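Long-range contacts in EF0056 (Enterococcus faecalis, PDB 6ORI), which is an enterococcal surface protein of unknown function whose N-terminal region contains immunoglobulin-like domains and which may contribute to biofilm formation: residues L34-P38 against Y167-L171; V45-I51 against T143-D149. All coordinates share one frame; numbering follows the deposited sequence. Where two conformers were deposited one is given.

Contact 1 of 2, residues L34-P38 against Y167-L171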
ATOM      1  N   LEU A  34       3.628   3.470   7.578  1.00  5.34           N
ATOM      2  CA  LEU A  34       4.231   2.171   7.848  1.00  5.61           C
ATOM      3  C   LEU A  34       4.123   1.384   6.564  1.00  4.84           C
ATOM      4  O   LEU A  34       3.032   1.216   6.024  1.00  6.72           O
ATOM      5  CB  LEU A  34       3.488   1.487   8.992  1.00  5.88           C
ATOM      6  CG  LEU A  34       4.038   0.150   9.467  1.00  6.61           C
ATOM      7  CD1 LEU A  34       5.442   0.299  10.023  1.00  7.68           C
ATOM      8  CD2 LEU A  34       3.098  -0.452  10.503  1.00  7.91           C
ATOM      9  N   GLN A  35       5.257   0.950   6.021  1.00  4.29           N
ATOM     10  CA  GLN A  35       5.281   0.240   4.751  1.00  4.51           C
ATOM     11  C   GLN A  35       6.220  -0.943   4.808  1.00  4.92           C
ATOM     12  O   GLN A  35       7.247  -0.897   5.484  1.00  5.20           O
ATOM     13  CB  GLN A  35       5.765   1.148   3.632  1.00  4.20           C
ATOM     14  CG  GLN A  35       4.980   2.408   3.425  1.00  6.92           C
ATOM     15  CD  GLN A  35       3.630   2.171   2.835  1.00  8.93           C
ATOM     16  OE1 GLN A  35       3.378   1.168   2.168  1.00 13.92           O
ATOM     17  NE2 GLN A  35       2.737   3.085   3.092  1.00 10.67           N
ATOM     18  N   PHE A  36       5.852  -1.998   4.077  1.00  5.11           N
ATOM     19  CA  PHE A  36       6.659  -3.198   3.873  1.00  4.95           C
ATOM     20  C   PHE A  36       7.034  -3.253   2.414  1.00  5.03           C
ATOM     21  O   PHE A  36       6.163  -3.271   1.547  1.00  7.04           O
ATOM     22  CB  PHE A  36       5.843  -4.431   4.265  1.00  6.31           C
ATOM     23  CG  PHE A  36       6.527  -5.751   4.046  1.00  5.12           C
ATOM     24  CD1 PHE A  36       7.536  -6.197   4.890  1.00  6.09           C
ATOM     25  CD2 PHE A  36       6.141  -6.557   3.007  1.00  7.06           C
ATOM     26  CE1 PHE A  36       8.136  -7.424   4.675  1.00  7.83           C
ATOM     27  CE2 PHE A  36       6.749  -7.786   2.815  1.00  8.68           C
ATOM     28  CZ  PHE A  36       7.734  -8.199   3.641  1.00  7.36           C
ATOM     29  N   ASN A  37       8.340  -3.256   2.142  1.00  4.14           N
ATOM     30  CA  ASN A  37       8.824  -3.165   0.769  1.00  4.63           C
ATOM     31  C   ASN A  37       9.754  -4.338   0.447  1.00  4.62           C
ATOM     32  O   ASN A  37      10.965  -4.247   0.625  1.00  5.55           O
ATOM     33  CB  ASN A  37       9.553  -1.851   0.522  1.00  6.25           C
ATOM     34  CG  ASN A  37      10.001  -1.716  -0.928  1.00  7.07           C
ATOM     35  OD1 ASN A  37       9.467  -2.376  -1.808  1.00  9.55           O
ATOM     36  ND2 ASN A  37      10.997  -0.893  -1.156  1.00  8.93           N
ATOM     37  N   PRO A  38       9.175  -5.437  -0.046  1.00  5.10           N
ATOM     38  CA  PRO A  38       9.960  -6.616  -0.428  1.00  5.86           C
ATOM     39  C   PRO A  38      10.468  -6.526  -1.860  1.00  5.88           C
ATOM     40  O   PRO A  38       9.803  -5.914  -2.732  1.00  8.68           O
ATOM     41  CB  PRO A  38       8.928  -7.750  -0.318  1.00  6.75           C
ATOM     42  CG  PRO A  38       7.641  -7.105  -0.741  1.00  5.95           C
ATOM     43  CD  PRO A  38       7.728  -5.661  -0.247  1.00  6.86           C
ATOM     44  N   TYR A 167       0.620  -9.635   1.506  1.00  5.68           N
ATOM     45  CA  TYR A 167       1.180  -9.266   2.800  1.00  6.38           C
ATOM     46  C   TYR A 167       0.347  -8.123   3.364  1.00  5.99           C
ATOM     47  O   TYR A 167      -0.287  -7.383   2.612  1.00  6.79           O
ATOM     48  CB  TYR A 167       2.642  -8.861   2.692  1.00  6.46           C
ATOM     49  CG  TYR A 167       2.948  -7.732   1.746  1.00  8.21           C
ATOM     50  CD1 TYR A 167       2.717  -6.409   2.090  1.00 10.73           C
ATOM     51  CD2 TYR A 167       3.519  -7.996   0.514  1.00  8.38           C
ATOM     52  CE1 TYR A 167       3.022  -5.382   1.185  1.00  9.96           C
ATOM     53  CE2 TYR A 167       3.843  -6.994  -0.368  1.00 10.17           C
ATOM     54  CZ  TYR A 167       3.604  -5.700  -0.026  1.00 10.75           C
ATOM     55  OH  TYR A 167       3.941  -4.724  -0.941  1.00 15.88           O
ATOM     56  N   ARG A 168       0.323  -8.003   4.688  1.00  6.76           N
ATOM     57  CA  ARG A 168      -0.286  -6.860   5.365  1.00  5.77           C
ATOM     58  C   ARG A 168       0.613  -6.443   6.509  1.00  5.86           C
ATOM     59  O   ARG A 168       0.969  -7.278   7.347  1.00  6.63           O
ATOM     60  CB  ARG A 168      -1.679  -7.220   5.886  1.00  7.81           C
ATOM     61  CG  ARG A 168      -2.383  -6.103   6.682  1.00  6.71           C
ATOM     62  CD  ARG A 168      -3.564  -6.640   7.484  1.00 12.36           C
ATOM     63  NE  ARG A 168      -4.475  -5.593   7.920  1.00 11.73           N
ATOM     64  CZ  ARG A 168      -5.332  -5.700   8.931  1.00 12.73           C
ATOM     65  NH1 ARG A 168      -5.395  -6.795   9.673  1.00 13.22           N
ATOM     66  NH2 ARG A 168      -6.137  -4.683   9.196  1.00 14.27           N
ATOM     67  N   ILE A 169       0.996  -5.172   6.567  1.00  4.39           N
ATOM     68  CA  ILE A 169       1.727  -4.634   7.696  1.00  3.47           C
ATOM     69  C   ILE A 169       0.853  -3.596   8.401  1.00  4.35           C
ATOM     70  O   ILE A 169       0.121  -2.837   7.756  1.00  4.55           O
ATOM     71  CB  ILE A 169       3.099  -4.083   7.263  1.00  4.95           C
ATOM     72  CG1 ILE A 169       3.990  -3.844   8.489  1.00  5.04           C
ATOM     73  CG2 ILE A 169       2.942  -2.828   6.406  1.00  5.71           C
ATOM     74  CD1 ILE A 169       5.428  -3.523   8.152  1.00  8.83           C
ATOM     75  N   TYR A 170       0.859  -3.610   9.724  1.00  4.58           N
ATOM     76  CA  TYR A 170      -0.017  -2.729  10.475  1.00  4.45           C
ATOM     77  C   TYR A 170       0.524  -2.504  11.868  1.00  3.68           C
ATOM     78  O   TYR A 170       1.438  -3.185  12.304  1.00  5.21           O
ATOM     79  CB  TYR A 170      -1.457  -3.265  10.510  1.00  4.60           C
ATOM     80  CG  TYR A 170      -1.663  -4.662  11.061  1.00  5.42           C
ATOM     81  CD1 TYR A 170      -1.328  -5.791  10.307  1.00  5.80           C
ATOM     82  CD2 TYR A 170      -2.267  -4.864  12.294  1.00  6.57           C
ATOM     83  CE1 TYR A 170      -1.553  -7.073  10.803  1.00  6.42           C
ATOM     84  CE2 TYR A 170      -2.489  -6.144  12.786  1.00  6.25           C
ATOM     85  CZ  TYR A 170      -2.134  -7.233  12.017  1.00  7.38           C
ATOM     86  OH  TYR A 170      -2.353  -8.520  12.448  1.00 11.23           O
ATOM     87  N   LEU A 171      -0.023  -1.506  12.547  1.00  5.14           N
ATOM     88  CA  LEU A 171       0.410  -1.131  13.879  1.00  5.16           C
ATOM     89  C   LEU A 171      -0.706  -1.352  14.877  1.00  5.34           C
ATOM     90  O   LEU A 171      -1.836  -0.921  14.626  1.00  6.29           O
ATOM     91  CB  LEU A 171       0.798   0.336  13.852  1.00  6.27           C
ATOM     92  CG  LEU A 171       1.363   0.911  15.134  1.00  7.12           C
ATOM     93  CD1 LEU A 171       2.698   0.275  15.437  1.00  7.73           C
ATOM     94  CD2 LEU A 171       1.493   2.428  15.007  1.00  7.55           C
TER
HETATM   95  O   HOH W   1       4.596  -2.055  -0.294  1.00 22.81           O
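Y167 receives the edge of the F36 ring on one of its faces. CD2 of F36 sits 3.5 Å above the tyrosine plane, over the ring centre, and the two planes meet at 66°, a T-shaped (edge-to-face) pair. Y167 CG lies between the backbone N and the carbonyl carbon (chi1 57°), a setting that swings the ring across to strand 34-38, where CE2 lies 3.8 Å from P38 CG. Beyond the ring, Y167 OH is 2.8 Å from a water that donates to F36 O.

I169 also points toward strand 34-38. Its CG2 branch lies 3.9 Å from F36 CB, while CG1 approaches L34 CD2 at 4.0 Å; the side chains of L34 and I169 cross at about a right angle. Y170 contributes backbone here, its carbonyl carbon lying 3.6 Å from L34 CD2. L171 CB touches the same methyl group.

Segments 34-38 and 167-171 run roughly antiparallel (152°), their axes approaching to 6.8 Å, and meet through side chains, side-chain contacts to backbone and the bridging water, with no direct hydrogen bond between them. Such face-to-face packing is consistent with an immunoglobulin-like beta-sandwich. Each has its own backbone partners: 34-38 pairs with strand 50-59, and 167-171 lies between strands 68-74 and 184-189. V55, I70, L72 and F190 surround this apolar interior, and F53 packs against the F36 ring.

Contact 2 of 2, residues V45-I51 against T143-D149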
ATOM      1  N   VAL A  45      16.168 -15.260  -7.513  1.00  9.51           N
ATOM      2  CA  VAL A  45      15.566 -15.364  -6.186  1.00  7.53           C
ATOM      3  C   VAL A  45      14.872 -16.707  -6.031  1.00  8.02           C
ATOM      4  O   VAL A  45      14.858 -17.293  -4.953  1.00  7.53           O
ATOM      5  CB  VAL A  45      14.561 -14.207  -5.919  1.00 10.56           C
ATOM      6  CG1 VAL A  45      13.790 -14.408  -4.626  1.00 10.79           C
ATOM      7  CG2 VAL A  45      15.290 -12.876  -5.872  1.00 10.35           C
ATOM      8  N   LEU A  46      14.276 -17.210  -7.105  1.00  8.69           N
ATOM      9  CA  LEU A  46      13.540 -18.462  -7.040  1.00 10.21           C
ATOM     10  C   LEU A  46      14.426 -19.664  -6.702  1.00  8.40           C
ATOM     11  O   LEU A  46      13.961 -20.672  -6.157  1.00  9.99           O
ATOM     12  CB  LEU A  46      12.829 -18.740  -8.362  1.00 12.81           C
ATOM     13  CG  LEU A  46      11.631 -17.835  -8.640  1.00 14.76           C
ATOM     14  CD1 LEU A  46      11.215 -17.939 -10.105  1.00 24.39           C
ATOM     15  CD2 LEU A  46      10.472 -18.177  -7.718  1.00 15.32           C
ATOM     16  N   GLN A  47      15.717 -19.569  -7.025  0.59  6.77           N
ATOM     17  CA  GLN A  47      16.664 -20.656  -6.763  0.59  8.23           C
ATOM     18  C   GLN A  47      17.363 -20.478  -5.415  0.59  7.68           C
ATOM     19  O   GLN A  47      18.349 -21.161  -5.098  0.59  9.45           O
ATOM     20  CB  GLN A  47      17.714 -20.765  -7.866  0.59 10.56           C
ATOM     21  CG  GLN A  47      17.277 -21.567  -9.081  0.59 10.08           C
ATOM     22  CD  GLN A  47      17.050 -20.685 -10.261  0.59 25.79           C
ATOM     23  OE1 GLN A  47      16.129 -19.885 -10.260  0.59 17.76           O
ATOM     24  NE2 GLN A  47      17.911 -20.793 -11.266  0.59 21.86           N
ATOM     25  N   GLY A  48      16.842 -19.549  -4.619  1.00  7.34           N
ATOM     26  CA  GLY A  48      17.242 -19.398  -3.220  1.00  5.95           C
ATOM     27  C   GLY A  48      16.033 -19.448  -2.292  1.00  6.17           C
ATOM     28  O   GLY A  48      14.901 -19.693  -2.733  1.00  7.09           O
ATOM     29  N   ASN A  49      16.275 -19.240  -0.993  1.00  5.35           N
ATOM     30  CA  ASN A  49      15.236 -19.399   0.020  1.00  7.02           C
ATOM     31  C   ASN A  49      14.994 -18.140   0.829  1.00  4.81           C
ATOM     32  O   ASN A  49      14.563 -18.208   1.985  1.00  4.81           O
ATOM     33  CB  ASN A  49      15.545 -20.551   0.975  1.00  5.64           C
ATOM     34  CG  ASN A  49      16.694 -20.253   1.893  1.00  6.16           C
ATOM     35  OD1 ASN A  49      17.676 -19.606   1.520  1.00  7.87           O
ATOM     36  ND2 ASN A  49      16.576 -20.716   3.112  1.00  6.96           N
ATOM     37  N   THR A  50      15.275 -16.989   0.242  1.00  5.01           N
ATOM     38  CA  THR A  50      15.106 -15.723   0.952  1.00  5.94           C
ATOM     39  C   THR A  50      14.354 -14.667   0.147  1.00  6.28           C
ATOM     40  O   THR A  50      14.443 -14.590  -1.075  1.00  5.86           O
ATOM     41  CB  THR A  50      16.474 -15.137   1.392  1.00  6.14           C
ATOM     42  OG1 THR A  50      17.342 -15.014   0.258  1.00  8.41           O
ATOM     43  CG2 THR A  50      17.110 -16.009   2.447  1.00  8.84           C
ATOM     44  N   ILE A  51      13.630 -13.830   0.878  1.00  4.75           N
ATOM     45  CA  ILE A  51      13.090 -12.591   0.311  1.00  6.02           C
ATOM     46  C   ILE A  51      13.648 -11.423   1.112  1.00  5.25           C
ATOM     47  O   ILE A  51      13.448 -11.354   2.328  1.00  5.66           O
ATOM     48  CB  ILE A  51      11.553 -12.574   0.341  1.00  5.52           C
ATOM     49  CG1 ILE A  51      10.984 -13.667  -0.562  1.00  6.13           C
ATOM     50  CG2 ILE A  51      11.000 -11.180  -0.042  1.00  7.23           C
ATOM     51  CD1 ILE A  51       9.484 -13.838  -0.447  1.00  6.75           C
ATOM     52  N   THR A 143      13.429 -15.834   5.669  1.00  4.08           N
ATOM     53  CA  THR A 143      14.135 -17.075   5.349  1.00  5.46           C
ATOM     54  C   THR A 143      13.153 -18.237   5.380  1.00  4.24           C
ATOM     55  O   THR A 143      12.468 -18.439   6.374  1.00  5.70           O
ATOM     56  CB  THR A 143      15.259 -17.324   6.371  1.00  5.60           C
ATOM     57  OG1 THR A 143      16.210 -16.267   6.310  1.00  6.67           O
ATOM     58  CG2 THR A 143      15.986 -18.630   6.090  1.00  7.64           C
ATOM     59  N   PHE A 144      13.160 -19.041   4.320  1.00  4.14           N
ATOM     60  CA  PHE A 144      12.221 -20.153   4.146  1.00  4.66           C
ATOM     61  C   PHE A 144      12.875 -21.509   4.365  1.00  5.40           C
ATOM     62  O   PHE A 144      14.083 -21.648   4.231  1.00  4.95           O
ATOM     63  CB  PHE A 144      11.588 -20.098   2.734  1.00  5.13           C
ATOM     64  CG  PHE A 144      10.658 -18.916   2.501  1.00  4.14           C
ATOM     65  CD1 PHE A 144      11.158 -17.715   2.062  1.00  6.67           C
ATOM     66  CD2 PHE A 144       9.305 -19.017   2.740  1.00  5.56           C
ATOM     67  CE1 PHE A 144      10.298 -16.624   1.859  1.00  5.14           C
ATOM     68  CE2 PHE A 144       8.456 -17.953   2.520  1.00  6.62           C
ATOM     69  CZ  PHE A 144       8.967 -16.739   2.099  1.00  5.35           C
ATOM     70  N   GLU A 145      12.050 -22.510   4.671  0.53  5.68           N
ATOM     71  CA  GLU A 145      12.503 -23.893   4.867  0.53  5.49           C
ATOM     72  C   GLU A 145      12.979 -24.557   3.596  0.53  7.53           C
ATOM     73  O   GLU A 145      13.757 -25.517   3.643  0.53  7.71           O
ATOM     74  CB  GLU A 145      11.348 -24.739   5.396  0.53  3.43           C
ATOM     75  CG  GLU A 145      10.866 -24.343   6.765  0.53  5.73           C
ATOM     76  CD  GLU A 145       9.620 -25.108   7.178  0.53 13.33           C
ATOM     77  OE1 GLU A 145       8.852 -25.549   6.286  0.53 15.49           O
ATOM     78  OE2 GLU A 145       9.402 -25.264   8.396  0.53 27.30           O
ATOM     79  N   LYS A 146      12.465 -24.071   2.473  1.00  6.64           N
ATOM     80  CA  LYS A 146      12.755 -24.621   1.147  1.00  6.62           C
ATOM     81  C   LYS A 146      13.025 -23.464   0.222  1.00  7.33           C
ATOM     82  O   LYS A 146      12.639 -22.324   0.492  1.00  6.80           O
ATOM     83  CB  LYS A 146      11.526 -25.346   0.564  1.00 14.45           C
ATOM     84  CG  LYS A 146      11.014 -26.521   1.332  1.00 19.62           C
ATOM     85  CD  LYS A 146       9.699 -27.005   0.689  1.00 19.81           C
ATOM     86  CE  LYS A 146       9.064 -28.146   1.466  1.00 34.56           C
ATOM     87  NZ  LYS A 146       9.890 -29.381   1.408  1.00 54.75           N
ATOM     88  N   ASN A 147      13.634 -23.737  -0.916  1.00  6.87           N
ATOM     89  CA  ASN A 147      13.786 -22.713  -1.915  1.00  6.54           C
ATOM     90  C   ASN A 147      12.441 -22.292  -2.525  1.00  7.51           C
ATOM     91  O   ASN A 147      11.486 -23.071  -2.541  1.00  7.85           O
ATOM     92  CB  ASN A 147      14.724 -23.182  -3.014  1.00  7.27           C
ATOM     93  CG  ASN A 147      16.158 -23.285  -2.538  1.00  8.30           C
ATOM     94  OD1 ASN A 147      16.597 -22.527  -1.674  1.00  8.30           O
ATOM     95  ND2 ASN A 147      16.904 -24.216  -3.107  1.00 12.22           N
ATOM     96  N   LEU A 148      12.389 -21.064  -3.023  1.00  7.14           N
ATOM     97  CA  LEU A 148      11.133 -20.498  -3.460  1.00  6.59           C
ATOM     98  C   LEU A 148      10.587 -21.187  -4.703  1.00  8.54           C
ATOM     99  O   LEU A 148       9.368 -21.284  -4.837  1.00  7.43           O
ATOM    100  CB  LEU A 148      11.297 -18.999  -3.647  1.00  9.24           C
ATOM    101  CG  LEU A 148      11.292 -18.317  -2.272  1.00 10.03           C
ATOM    102  CD1 LEU A 148      12.019 -16.989  -2.307  1.00 12.28           C
ATOM    103  CD2 LEU A 148       9.867 -18.129  -1.774  1.00  9.64           C
ATOM    104  N   ASP A 149      11.454 -21.700  -5.578  1.00  7.33           N
ATOM    105  CA  ASP A 149      10.981 -22.462  -6.739  1.00  7.84           C
ATOM    106  C   ASP A 149      10.192 -23.693  -6.304  1.00  9.22           C
ATOM    107  O   ASP A 149       9.132 -23.983  -6.870  1.00  8.03           O
ATOM    108  CB  ASP A 149      12.101 -22.835  -7.729  1.00 10.11           C
ATOM    109  CG  ASP A 149      13.292 -23.595  -7.106  1.00 16.29           C
ATOM    110  OD1 ASP A 149      13.305 -23.975  -5.917  1.00 14.56           O
ATOM    111  OD2 ASP A 149      14.268 -23.831  -7.865  1.00 25.22           O
TER
HETATM  112  O   HOH W   2      18.823 -22.318  -0.244  1.00  9.73           O
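T50 and T143 form an antiparallel non-hydrogen-bonded pair, with F144 N donating to N49 O (2.8 Å) just beyond it, after which the second chain turns into a helix whose first N-H groups are taken up by the facing 3-10 segment and loop: L148 N by G48 O and D149 N by L46 O.

N49 adds a side-chain bond beside its backbone one. ND2 donates to F144 O at 2.9 Å and 159°, nearly in the amide plane, so F144 is held through both its N-H and its carbonyl. N147 occupies the N-cap position without a side-chain capping bond; its OD1 instead accepts from a water 2.7 Å away.

Inside the turn, L148 CD1 lies 3.9 Å from V45 CG1 and from I51 CG1. CD1 of I51 meets F144 CE1 (3.7 Å), and L148 CD2 rests over one face of the F144 ring, toward its rim.

The contact thus joins the ends of paired strands 50-59 and 135-144 to the start of helix 148-155. F152 and I151 of that helix touch L46 and F144 respectively, I41 backs L46 and I51, and strand 82-87 borders T143 and F144.

From the N terminus, strand 31-38 comes first, followed by the short 3-10 and loop region that leads into strand 50-59. The chain then runs through several strands before returning along 135-144 into helix 148-155, where contact 2 closes a loop of 91 intervening residues. After helix 157-162 it enters strand 166-173 and closes contact 1 over a longer span, so the contacts nest and do not cross. Their centres are about 20 Å apart, yet they touch where P38 CB packs 4.0 Å from I51 CG2. Contact 1 joins facing strands in the domain interior; contact 2 ties the end of a strand pair to a helix at the periphery.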